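Side-chain contacts in second substrate binding domain of putative amino acid ABC transporter (Streptococcus pneumoniae, PDB 4OEN), which probably captures an amino acid outside the cell and hands it to the membrane part of an ABC transporter for import: residues 16-19 / 25-28; 29-34 / 215-220; 37-42 / 205-210; 65-70 / 84-89; 185-190 / 199-204. All blocks are in the same frame, centred on the assembly; numbering follows the deposited sequence. Where two conformers were deposited one is given.

Interaction 1: 16-19 / 25-28; sequences FVFQ and YTGI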
# COMPACT_ATOMS: atom_id res chain seq x y z
N PHE A 16 4.76 -2.99 -1.93
CA PHE A 16 4.76 -3.96 -0.83
C PHE A 16 5.49 -5.26 -1.18
O PHE A 16 6.25 -5.78 -0.36
CB PHE A 16 3.31 -4.24 -0.40
CG PHE A 16 2.62 -3.02 0.11
CD1 PHE A 16 2.84 -2.59 1.42
CD2 PHE A 16 1.81 -2.26 -0.72
CE1 PHE A 16 2.24 -1.44 1.89
CE2 PHE A 16 1.19 -1.11 -0.24
CZ PHE A 16 1.41 -0.70 1.07
N VAL A 17 5.27 -5.76 -2.38
CA VAL A 17 5.95 -6.98 -2.80
C VAL A 17 5.97 -7.01 -4.31
O VAL A 17 4.93 -6.80 -4.96
CB VAL A 17 5.29 -8.25 -2.19
CG1 VAL A 17 3.77 -8.31 -2.50
CG2 VAL A 17 5.99 -9.53 -2.67
N PHE A 18 7.16 -7.23 -4.86
CA PHE A 18 7.33 -7.29 -6.30
C PHE A 18 8.67 -7.92 -6.64
O PHE A 18 9.54 -8.06 -5.78
CB PHE A 18 7.21 -5.89 -6.93
CG PHE A 18 8.21 -4.89 -6.39
CD1 PHE A 18 9.33 -4.55 -7.13
CD2 PHE A 18 8.02 -4.29 -5.15
CE1 PHE A 18 10.25 -3.64 -6.65
CE2 PHE A 18 8.94 -3.37 -4.66
CZ PHE A 18 10.04 -3.05 -5.41
N GLN A 19 8.80 -8.33 -7.90
CA GLN A 19 10.03 -8.95 -8.38
C GLN A 19 11.03 -7.89 -8.83
O GLN A 19 10.70 -6.98 -9.59
CB GLN A 19 9.69 -9.91 -9.54
CG GLN A 19 10.60 -11.11 -9.68
CD GLN A 19 10.15 -12.04 -10.81
OE1 GLN A 19 9.11 -11.83 -11.42
NE2 GLN A 19 10.95 -13.06 -11.09
N TYR A 25 11.90 -11.70 -4.98
CA TYR A 25 10.80 -10.88 -4.52
C TYR A 25 11.28 -9.97 -3.40
O TYR A 25 11.91 -10.41 -2.43
CB TYR A 25 9.59 -11.75 -4.11
CG TYR A 25 8.98 -12.35 -5.35
CD1 TYR A 25 8.02 -11.66 -6.09
CD2 TYR A 25 9.42 -13.57 -5.83
CE1 TYR A 25 7.50 -12.21 -7.27
CE2 TYR A 25 8.92 -14.11 -7.00
CZ TYR A 25 7.96 -13.43 -7.71
OH TYR A 25 7.48 -13.98 -8.88
N THR A 26 11.06 -8.68 -3.59
CA THR A 26 11.51 -7.67 -2.65
C THR A 26 10.31 -6.80 -2.31
O THR A 26 9.18 -7.16 -2.65
CB THR A 26 12.68 -6.83 -3.23
OG1 THR A 26 13.23 -5.98 -2.22
CG2 THR A 26 12.21 -5.97 -4.40
N GLY A 27 10.52 -5.68 -1.62
CA GLY A 27 9.42 -4.79 -1.30
C GLY A 27 9.32 -4.57 0.19
O GLY A 27 9.95 -5.27 0.96
N ILE A 28 8.51 -3.59 0.61
CA ILE A 28 8.33 -3.30 2.03
C ILE A 28 8.00 -4.55 2.85
O ILE A 28 8.59 -4.79 3.91
CB ILE A 28 7.19 -2.28 2.21
CG1 ILE A 28 7.56 -0.97 1.52
CG2 ILE A 28 6.84 -2.10 3.68
CD1 ILE A 28 6.42 0.06 1.52
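Gly27 passes so close to Phe16 and Val17 that no side chain could fit: a beta carbon would run into the carbonyl of Phe16 and CA of Val17, and the backbone angles call for glycine. Its CA instead gives a C-H...O contact to Phe16 O at 3.5 Å. Beyond it the two segments form an antiparallel hairpin, in which Phe18 and Thr26 are a hydrogen-bonded pair. The bond from Thr26 N to Phe18 O (2.7 Å) is nearly straight, whereas that from Phe18 N to Thr26 O is longer, at 3.0 Å, with the donor tilted from the carbonyl plane. Phe18 and Thr26 put their side chains on one face of the hairpin, and the methyl CG2 of Thr26 lies over the Phe18 ring, offset toward its rim, 4.0 Å from its centroid, a CH-pi contact suited to a beta-branched residue. Thr26 OG1, anti to the backbone N (chi1 -172°), is hydrogen-bonded to Tyr221 OH. On the other face, the aliphatic CG of Gln19 covers the Tyr25 ring, 4.2 Å from its centroid, with amide and ring planes 16° apart. Gly27 occupies the N-cap position of helix 28-40, and helix 213-222 packs against Phe18 and Ile28.

Interaction 2: 29-34 / 215-220; sequences DMELIK and QKILDK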
# COMPACT_ATOMS: atom_id res chain seq x y z
N ASP A 29 7.06 -5.34 2.36
CA ASP A 29 6.60 -6.51 3.10
C ASP A 29 7.65 -7.57 3.25
O ASP A 29 7.76 -8.21 4.30
CB ASP A 29 5.40 -7.15 2.42
CG ASP A 29 4.15 -6.36 2.60
OD1 ASP A 29 4.17 -5.35 3.35
OD2 ASP A 29 3.15 -6.77 1.98
N MET A 30 8.42 -7.77 2.18
CA MET A 30 9.45 -8.80 2.17
C MET A 30 10.54 -8.42 3.15
O MET A 30 10.98 -9.25 3.96
CB MET A 30 10.02 -8.99 0.77
CG MET A 30 8.97 -9.52 -0.23
SD MET A 30 8.27 -11.16 0.17
CE MET A 30 6.79 -10.74 1.10
N GLU A 31 10.97 -7.16 3.10
CA GLU A 31 12.01 -6.72 4.01
C GLU A 31 11.53 -6.73 5.45
O GLU A 31 12.27 -7.10 6.36
CB GLU A 31 12.52 -5.34 3.62
CG GLU A 31 13.27 -5.35 2.31
CD GLU A 31 14.17 -4.15 2.11
OE1 GLU A 31 14.81 -3.68 3.08
OE2 GLU A 31 14.25 -3.67 0.97
N LEU A 32 10.28 -6.31 5.67
CA LEU A 32 9.74 -6.19 7.02
C LEU A 32 9.60 -7.57 7.68
O LEU A 32 10.02 -7.75 8.82
CB LEU A 32 8.41 -5.46 6.99
CG LEU A 32 7.68 -5.36 8.33
CD1 LEU A 32 8.47 -4.53 9.31
CD2 LEU A 32 6.29 -4.79 8.10
N ILE A 33 9.02 -8.55 6.98
CA ILE A 33 8.83 -9.84 7.64
C ILE A 33 10.19 -10.50 7.95
O ILE A 33 10.37 -11.10 9.01
CB ILE A 33 7.93 -10.79 6.82
CG1 ILE A 33 7.48 -11.97 7.69
CG2 ILE A 33 8.59 -11.23 5.51
CD1 ILE A 33 6.72 -11.55 8.92
N LYS A 34 11.16 -10.35 7.05
CA LYS A 34 12.49 -10.88 7.29
C LYS A 34 13.17 -10.22 8.49
O LYS A 34 13.82 -10.91 9.28
CB LYS A 34 13.36 -10.69 6.06
CG LYS A 34 12.93 -11.56 4.90
CD LYS A 34 13.69 -11.22 3.66
CE LYS A 34 13.04 -11.87 2.45
NZ LYS A 34 13.81 -11.61 1.21
N GLN A 215 11.75 2.66 9.77
CA GLN A 215 11.70 3.85 8.94
C GLN A 215 12.66 3.75 7.76
O GLN A 215 12.37 4.24 6.68
CB GLN A 215 12.02 5.09 9.78
CG GLN A 215 11.74 6.41 9.05
CD GLN A 215 10.27 6.57 8.67
OE1 GLN A 215 9.37 6.15 9.40
NE2 GLN A 215 10.03 7.17 7.51
N LYS A 216 13.80 3.09 7.95
CA LYS A 216 14.74 2.91 6.86
C LYS A 216 14.15 2.05 5.73
O LYS A 216 14.39 2.31 4.55
CB LYS A 216 16.05 2.29 7.36
CG LYS A 216 16.92 3.25 8.16
CD LYS A 216 18.22 2.58 8.54
CE LYS A 216 19.05 3.45 9.47
NZ LYS A 216 20.25 2.71 9.92
N ILE A 217 13.38 1.03 6.09
CA ILE A 217 12.73 0.18 5.09
C ILE A 217 11.70 1.01 4.33
O ILE A 217 11.66 0.98 3.10
CB ILE A 217 12.04 -1.03 5.74
CG1 ILE A 217 13.08 -1.94 6.38
CG2 ILE A 217 11.19 -1.78 4.70
CD1 ILE A 217 12.47 -3.11 7.16
N LEU A 218 10.87 1.74 5.06
CA LEU A 218 9.88 2.60 4.41
C LEU A 218 10.55 3.60 3.47
O LEU A 218 10.11 3.78 2.33
CB LEU A 218 9.04 3.34 5.44
CG LEU A 218 8.08 2.47 6.24
CD1 LEU A 218 7.24 3.33 7.16
CD2 LEU A 218 7.21 1.66 5.29
N ASP A 219 11.61 4.25 3.96
CA ASP A 219 12.27 5.29 3.18
C ASP A 219 12.84 4.78 1.86
O ASP A 219 12.90 5.51 0.87
CB ASP A 219 13.38 5.95 4.00
CG ASP A 219 12.85 6.79 5.14
OD1 ASP A 219 11.64 7.13 5.13
OD2 ASP A 219 13.65 7.14 6.03
N LYS A 220 13.27 3.52 1.86
CA LYS A 220 13.88 2.94 0.67
C LYS A 220 12.89 2.94 -0.49
O LYS A 220 13.24 3.23 -1.63
CB LYS A 220 14.37 1.52 0.96
CG LYS A 220 14.85 0.77 -0.27
CD LYS A 220 15.34 -0.62 0.10
CE LYS A 220 15.83 -1.37 -1.13
NZ LYS A 220 16.29 -2.74 -0.79
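Glu31 and Ile217 supply the apolar part of this helix pairing. Their side chains slide past each other in opposite directions, and the methylene CB of Glu31 rests 4.0 Å from the branch methyl CG2 of Ile217. The other arm of the isoleucine is extended (chi2 175°), which carries CD1 onto the backbone of helix 28-40, 4.1 Å from CA of Leu32. A branched side chain suits this place because its two arms cover neighbouring parts of the facing helix. Leu32 adds little here; it turns chiefly to Tyr86 and to helix 195-210, where it meets Phe201 and Leu208.

The helix segments run antiparallel, at 167°, with axes 10.1 Å apart. This places the C-terminal helix 213-222 along helix 28-40, on the same lobe of the type II periplasmic binding protein fold, although some 180 residues separate them in the chain, so the end of the chain returns to pack on its first helix.

The polar part is a salt bridge from the exposed Lys220, 2.9 Å from Lys220 NZ to Glu31 OE2. The fully extended lysine leaves its helix with CG anti to the backbone N (chi1 172°) and crosses the glutamate at about a right angle. Its ammonium reaches OE2 on the syn side, 28° out of the carboxylate plane. Lysine has the length to span the gap, while its methylenes CD and CE pass beside the same oxygen. OE2 also bonds Tyr221 OH, and these two partners would tend to stabilise the ionised carboxylate.

Interaction 3: 37-42 / 205-210; sequences AKDQGF and LANLKA. With SO4 (sulfate ion), chain C.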
# COMPACT_ATOMS: atom_id res chain seq x y z
N ALA A 37 11.41 -11.51 11.66
CA ALA A 37 11.79 -12.89 11.97
C ALA A 37 13.16 -12.93 12.64
O ALA A 37 13.38 -13.66 13.60
CB ALA A 37 11.78 -13.74 10.71
N LYS A 38 14.08 -12.12 12.13
CA LYS A 38 15.42 -12.09 12.66
C LYS A 38 15.46 -11.46 14.06
O LYS A 38 16.18 -11.92 14.94
CB LYS A 38 16.34 -11.35 11.70
CG LYS A 38 17.79 -11.32 12.15
CD LYS A 38 18.69 -10.74 11.08
CE LYS A 38 20.15 -10.76 11.51
NZ LYS A 38 21.06 -10.29 10.43
N ASP A 39 14.67 -10.40 14.25
CA ASP A 39 14.60 -9.72 15.54
C ASP A 39 14.02 -10.62 16.63
O ASP A 39 14.45 -10.59 17.79
CB ASP A 39 13.75 -8.45 15.41
CG ASP A 39 13.57 -7.72 16.73
OD1 ASP A 39 14.51 -7.03 17.14
OD2 ASP A 39 12.48 -7.82 17.34
N GLN A 40 13.03 -11.42 16.24
CA GLN A 40 12.26 -12.23 17.16
C GLN A 40 12.75 -13.67 17.25
O GLN A 40 12.23 -14.46 18.04
CB GLN A 40 10.79 -12.21 16.74
CG GLN A 40 10.15 -10.86 16.93
CD GLN A 40 10.02 -10.50 18.39
OE1 GLN A 40 9.33 -11.19 19.14
NE2 GLN A 40 10.67 -9.42 18.80
N GLY A 41 13.72 -14.01 16.41
CA GLY A 41 14.35 -15.31 16.48
C GLY A 41 13.51 -16.47 16.00
O GLY A 41 13.65 -17.59 16.51
N PHE A 42 12.64 -16.24 15.03
CA PHE A 42 12.00 -17.37 14.36
C PHE A 42 12.43 -17.45 12.90
O PHE A 42 12.99 -16.51 12.35
CB PHE A 42 10.47 -17.33 14.50
CG PHE A 42 9.79 -16.11 13.92
CD1 PHE A 42 9.33 -16.09 12.60
CD2 PHE A 42 9.52 -15.01 14.72
CE1 PHE A 42 8.67 -14.98 12.09
CE2 PHE A 42 8.86 -13.90 14.23
CZ PHE A 42 8.44 -13.87 12.91
N LEU A 205 7.74 -5.55 15.25
CA LEU A 205 7.41 -4.27 14.65
C LEU A 205 7.75 -3.12 15.59
O LEU A 205 8.36 -2.12 15.18
CB LEU A 205 5.92 -4.22 14.27
CG LEU A 205 5.43 -2.91 13.64
CD1 LEU A 205 6.12 -2.64 12.31
CD2 LEU A 205 3.93 -2.94 13.44
N ALA A 206 7.36 -3.26 16.86
CA ALA A 206 7.66 -2.22 17.85
C ALA A 206 9.16 -2.01 18.00
O ALA A 206 9.64 -0.88 18.08
CB ALA A 206 7.03 -2.56 19.19
N ASN A 207 9.91 -3.11 18.03
CA ASN A 207 11.37 -2.99 18.14
C ASN A 207 11.97 -2.27 16.93
O ASN A 207 12.82 -1.41 17.07
CB ASN A 207 12.01 -4.37 18.29
CG ASN A 207 11.73 -5.00 19.63
OD1 ASN A 207 11.39 -4.30 20.59
ND2 ASN A 207 11.87 -6.32 19.72
N LEU A 208 11.51 -2.63 15.73
CA LEU A 208 12.04 -2.00 14.52
C LEU A 208 11.63 -0.53 14.43
O LEU A 208 12.37 0.29 13.88
CB LEU A 208 11.56 -2.76 13.28
CG LEU A 208 12.09 -4.20 13.18
CD1 LEU A 208 11.49 -4.91 11.96
CD2 LEU A 208 13.61 -4.26 13.14
N LYS A 209 10.46 -0.19 14.94
CA LYS A 209 10.09 1.22 15.01
C LYS A 209 10.99 1.96 16.00
O LYS A 209 11.50 3.05 15.72
CB LYS A 209 8.62 1.37 15.40
CG LYS A 209 7.68 1.18 14.23
CD LYS A 209 6.24 1.27 14.69
CE LYS A 209 5.27 1.12 13.53
NZ LYS A 209 3.85 1.18 14.02
N ALA A 210 11.23 1.36 17.16
CA ALA A 210 11.96 2.04 18.23
C ALA A 210 13.41 2.34 17.84
O ALA A 210 13.96 3.36 18.26
CB ALA A 210 11.92 1.22 19.50
S SO4 C . 11.30 -8.64 22.55
O1 SO4 C . 12.49 -9.07 21.81
O2 SO4 C . 11.69 -7.70 23.60
O3 SO4 C . 10.35 -8.00 21.65
O4 SO4 C . 10.67 -9.81 23.16
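A small polar contact near the surface, between Asp39, Gln40 and Asn207, joins the C-terminal end of helix 28-40 to the last turns of helix 195-210. At its centre is Asp39 OD2, which accepts two amide hydrogens. Asn207 ND2 comes from across the contact to within 2.9 Å of Asp39 OD2, in a nearly straight bond (174°) to the syn lone pair. Gln40 NE2 lies 2.8 Å from Asp39 OD2 on the anti side, tilted out of the carboxylate plane. Asp39 extends with CG anti to its own N, whereas Gln40 bends at chi2 (-68°), which folds its amide back beside the aspartate. The carboxylate and the asparagine amide are turned 68° apart.

Gln40 NE2 and Asn207 ND2, 3.4 Å apart, are both donors and do not bond each other; they share acceptors. Both reach O3 of a sulfate ion, probably from the crystallisation liquor, 3.0 Å from Asn207 ND2 and 3.2 Å from Gln40 NE2. Amides suit this place because one nitrogen can bridge carboxylate and sulfate. The result is a polar tie between the C-terminal ends of two helices packed on one lobe of the type II periplasmic binding protein fold.

Interaction 4: 65-70 / 84-89; sequences GIIAGM and ESYYTA
At Gly69 the backbone takes up positive phi and psi (50°/39°), turning the chain after strand 65-66 so that the N-H groups of Ala68 and Met70 converge on one water beside the hydroxyl of Tyr86. Glycine adopts such angles readily. Tyr86 OH lies 3.6 Å from Gly69 N and 2.8 Å from this water, which sits at the edge of the tyrosine ring, in its plane. The water accepts from Ala68 N and Met70 N, both at 2.9 Å. The turn belongs to the lobe of the type II periplasmic binding protein fold built round strands 5-8, 65-66 and 180-190, and an acetate ion, probably from the crystallisation liquor though such ions often mark pockets, lies about 4 Å from the side chain of Ala68.

The apolar part falls to Ile67. With CG1 anti to the backbone N (chi1 -165°), it crosses Tyr86 obliquely, and CG1 comes within 3.6 Å of Tyr86 OH and 4.1 Å of Tyr86 CE2. A tyrosine suits this place because its ring can pack on an aliphatic chain while its hydroxyl enters a polar network. Asp29 joins this network, bonding Gly69 N through OD2 and, weakly, Tyr86 OH through OD1.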
# COMPACT_ATOMS: atom_id res chain seq x y z
N GLY A 65 1.00 -17.54 7.84
CA GLY A 65 0.67 -16.13 7.84
C GLY A 65 0.68 -15.57 6.45
O GLY A 65 1.20 -16.21 5.53
N ILE A 66 0.05 -14.41 6.29
CA ILE A 66 0.06 -13.69 5.02
C ILE A 66 0.49 -12.24 5.22
O ILE A 66 0.07 -11.58 6.17
CB ILE A 66 -1.32 -13.75 4.32
CG1 ILE A 66 -1.32 -12.92 3.04
CG2 ILE A 66 -2.45 -13.31 5.25
CD1 ILE A 66 -2.60 -13.05 2.22
N ILE A 67 1.38 -11.78 4.34
CA ILE A 67 1.74 -10.37 4.31
C ILE A 67 1.77 -9.99 2.84
O ILE A 67 2.44 -10.65 2.05
CB ILE A 67 3.08 -10.08 5.05
CG1 ILE A 67 3.22 -8.58 5.33
CG2 ILE A 67 4.31 -10.70 4.33
CD1 ILE A 67 4.50 -8.21 6.13
N ALA A 68 0.99 -8.99 2.46
CA ALA A 68 0.82 -8.66 1.04
C ALA A 68 0.08 -7.35 0.86
O ALA A 68 -0.90 -7.30 0.12
CB ALA A 68 0.07 -9.80 0.30
N GLY A 69 0.54 -6.30 1.54
CA GLY A 69 -0.16 -5.02 1.51
C GLY A 69 -1.64 -5.20 1.80
O GLY A 69 -2.49 -4.55 1.20
N MET A 70 -1.93 -6.08 2.76
CA MET A 70 -3.29 -6.55 3.02
C MET A 70 -4.08 -5.58 3.88
O MET A 70 -3.69 -5.26 5.00
CB MET A 70 -3.23 -7.91 3.71
CG MET A 70 -4.59 -8.49 4.04
SD MET A 70 -4.37 -10.18 4.67
CE MET A 70 -6.08 -10.67 4.91
N GLU A 84 -0.91 -5.54 14.51
CA GLU A 84 -0.96 -4.09 14.51
C GLU A 84 -0.69 -3.60 13.10
O GLU A 84 0.04 -4.25 12.35
CB GLU A 84 0.08 -3.51 15.48
CG GLU A 84 -0.17 -3.86 16.93
CD GLU A 84 -1.20 -2.96 17.57
OE1 GLU A 84 -1.60 -1.97 16.92
OE2 GLU A 84 -1.60 -3.23 18.72
N SER A 85 -1.26 -2.46 12.74
CA SER A 85 -1.00 -1.86 11.45
C SER A 85 0.46 -1.48 11.30
O SER A 85 1.04 -0.88 12.21
CB SER A 85 -1.87 -0.62 11.24
OG SER A 85 -1.61 -0.04 9.97
N TYR A 86 1.06 -1.79 10.15
CA TYR A 86 2.40 -1.30 9.87
C TYR A 86 2.40 -0.20 8.82
O TYR A 86 3.46 0.34 8.49
CB TYR A 86 3.34 -2.44 9.43
CG TYR A 86 2.98 -3.17 8.16
CD1 TYR A 86 3.40 -2.70 6.92
CD2 TYR A 86 2.26 -4.35 8.19
CE1 TYR A 86 3.08 -3.38 5.74
CE2 TYR A 86 1.93 -5.04 7.02
CZ TYR A 86 2.35 -4.55 5.80
OH TYR A 86 2.04 -5.22 4.63
N TYR A 87 1.23 0.15 8.31
CA TYR A 87 1.15 1.20 7.30
C TYR A 87 -0.27 1.69 7.16
O TYR A 87 -1.19 0.90 6.90
CB TYR A 87 1.66 0.68 5.95
CG TYR A 87 1.75 1.78 4.91
CD1 TYR A 87 2.76 2.73 4.98
CD2 TYR A 87 0.84 1.86 3.86
CE1 TYR A 87 2.85 3.74 4.04
CE2 TYR A 87 0.93 2.86 2.91
CZ TYR A 87 1.94 3.79 3.01
OH TYR A 87 2.05 4.81 2.08
N THR A 88 -0.46 3.00 7.31
CA THR A 88 -1.76 3.61 7.08
C THR A 88 -1.84 4.02 5.63
O THR A 88 -1.06 4.85 5.16
CB THR A 88 -1.99 4.84 7.95
OG1 THR A 88 -1.93 4.46 9.33
CG2 THR A 88 -3.36 5.47 7.65
N ALA A 89 -2.80 3.42 4.93
CA ALA A 89 -2.98 3.64 3.50
C ALA A 89 -3.84 4.86 3.27
O ALA A 89 -4.91 4.99 3.85
CB ALA A 89 -3.61 2.42 2.85
O HOH W 1 0.03 -7.23 4.60

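Interaction 5: 185-190 / 199-204; sequences TAFAVK and EMFNNG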
# COMPACT_ATOMS: atom_id res chain seq x y z
N THR A 185 -2.95 -1.41 7.07
CA THR A 185 -2.30 -2.51 6.39
C THR A 185 -1.66 -3.38 7.46
O THR A 185 -0.97 -2.87 8.33
CB THR A 185 -1.22 -2.01 5.41
OG1 THR A 185 -1.70 -0.85 4.73
CG2 THR A 185 -0.86 -3.09 4.41
N ALA A 186 -1.88 -4.70 7.41
CA ALA A 186 -1.35 -5.55 8.47
C ALA A 186 -1.02 -6.95 7.99
O ALA A 186 -1.43 -7.37 6.92
CB ALA A 186 -2.35 -5.63 9.63
N PHE A 187 -0.26 -7.65 8.83
CA PHE A 187 0.04 -9.07 8.70
C PHE A 187 -1.14 -9.85 9.28
O PHE A 187 -1.84 -9.34 10.15
CB PHE A 187 1.36 -9.34 9.45
CG PHE A 187 1.72 -10.79 9.61
CD1 PHE A 187 2.36 -11.48 8.59
CD2 PHE A 187 1.49 -11.44 10.81
CE1 PHE A 187 2.72 -12.82 8.74
CE2 PHE A 187 1.85 -12.77 10.98
CZ PHE A 187 2.46 -13.47 9.94
N ALA A 188 -1.39 -11.07 8.78
CA ALA A 188 -2.54 -11.83 9.27
C ALA A 188 -2.24 -13.30 9.42
O ALA A 188 -1.42 -13.86 8.69
CB ALA A 188 -3.75 -11.65 8.33
N VAL A 189 -2.92 -13.92 10.37
CA VAL A 189 -2.93 -15.37 10.54
C VAL A 189 -4.38 -15.83 10.49
O VAL A 189 -5.31 -15.00 10.55
CB VAL A 189 -2.28 -15.80 11.87
CG1 VAL A 189 -0.82 -15.31 11.93
CG2 VAL A 189 -3.05 -15.26 13.05
N LYS A 190 -4.59 -17.13 10.34
CA LYS A 190 -5.95 -17.64 10.40
C LYS A 190 -6.55 -17.36 11.78
O LYS A 190 -5.87 -17.54 12.78
CB LYS A 190 -5.98 -19.14 10.09
CG LYS A 190 -7.38 -19.73 10.06
CD LYS A 190 -7.36 -21.20 9.70
CE LYS A 190 -8.77 -21.77 9.66
NZ LYS A 190 -8.75 -23.19 9.27
N GLU A 199 1.82 -12.24 18.11
CA GLU A 199 2.53 -11.65 19.25
C GLU A 199 3.95 -11.23 18.87
O GLU A 199 4.37 -10.10 19.15
CB GLU A 199 2.58 -12.63 20.43
CG GLU A 199 1.23 -12.96 21.04
CD GLU A 199 1.32 -13.96 22.20
OE1 GLU A 199 2.41 -14.08 22.82
OE2 GLU A 199 0.31 -14.63 22.49
N MET A 200 4.68 -12.12 18.22
CA MET A 200 6.05 -11.82 17.80
C MET A 200 6.10 -10.78 16.69
O MET A 200 7.02 -9.95 16.64
CB MET A 200 6.76 -13.09 17.37
CG MET A 200 7.05 -14.02 18.54
SD MET A 200 8.07 -15.42 18.11
CE MET A 200 6.99 -16.29 16.97
N PHE A 201 5.12 -10.80 15.79
CA PHE A 201 5.12 -9.79 14.74
C PHE A 201 4.98 -8.41 15.37
O PHE A 201 5.71 -7.48 15.03
CB PHE A 201 4.01 -10.02 13.72
CG PHE A 201 4.02 -9.02 12.58
CD1 PHE A 201 4.63 -9.33 11.37
CD2 PHE A 201 3.45 -7.77 12.72
CE1 PHE A 201 4.66 -8.41 10.32
CE2 PHE A 201 3.47 -6.84 11.69
CZ PHE A 201 4.07 -7.16 10.48
N ASN A 202 4.02 -8.27 16.28
CA ASN A 202 3.78 -6.98 16.91
C ASN A 202 4.98 -6.53 17.73
O ASN A 202 5.31 -5.35 17.73
CB ASN A 202 2.54 -7.04 17.80
CG ASN A 202 1.26 -7.15 16.99
OD1 ASN A 202 1.24 -6.87 15.80
ND2 ASN A 202 0.18 -7.55 17.65
N ASN A 203 5.63 -7.45 18.43
CA ASN A 203 6.82 -7.10 19.21
C ASN A 203 7.98 -6.72 18.31
O ASN A 203 8.72 -5.77 18.59
CB ASN A 203 7.22 -8.25 20.13
CG ASN A 203 6.26 -8.42 21.28
OD1 ASN A 203 5.50 -7.51 21.60
ND2 ASN A 203 6.29 -9.58 21.91
N GLY A 204 8.15 -7.47 17.23
CA GLY A 204 9.20 -7.20 16.26
C GLY A 204 8.98 -5.84 15.61
O GLY A 204 9.92 -5.06 15.46
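The rings of Phe187 and Phe201 are almost parallel, with planes 5° apart, but are offset so far that little of one ring faces the other. What covers one face of the Phe201 ring is chiefly the methylene CB of Phe187, 3.6 Å from the ring centroid and 15° off its normal, a CH-pi contact. CD1 of Phe201 in turn lies over one face of the Phe187 ring, 3.7 Å from Phe187 CG. At the edge of the Phe201 ring, in its plane, is Asn202 OD1, whose hydrogen-bond donor is the backbone N of Glu84. The ring centroids are 4.8 Å apart.

Both phenylalanines carry CG anti to the backbone N (chi1 171° for Phe187), which sends each ring out from its backbone into the space between strand and helix. Wholly apolar rings suit a buried place of this kind, which they fill with no polar group to be satisfied; the closest approach is that of Phe187 CB to the Phe201 face. The layer continues on both partners. Phe187 also touches Leu197 and Ile198 of helix 195-210, while Phe201 meets Ile33 and Ile36 of helix 28-40. Aromatic packing of a helix onto a sheet strand is typical of the hydrophobic core of an alpha/beta lobe, here one in the type II periplasmic binding protein fold, where helix 195-210 covers strand 180-190.

All five contacts belong to one lobe of the two-lobed fold. Along the chain, interaction 1 comes first; interaction 2 then spans almost all the rest, enclosing interaction 3, which encloses interactions 4 and 5 in turn. Helix 28-40 serves interactions 2 and 3, whose centres are 12 Å apart, while helix 195-210 serves 3 and 5. Interactions 4 and 5, 8 Å apart at their centres, reach the same mixed sheet through strands 65-66, 87-96 and 180-190. Asp29, on helix 28-40, ties that helix to the turn of interaction 4 and, through its backbone, to interaction 1. Segments distant in sequence thus pack three helices and the sheet into a single lobe.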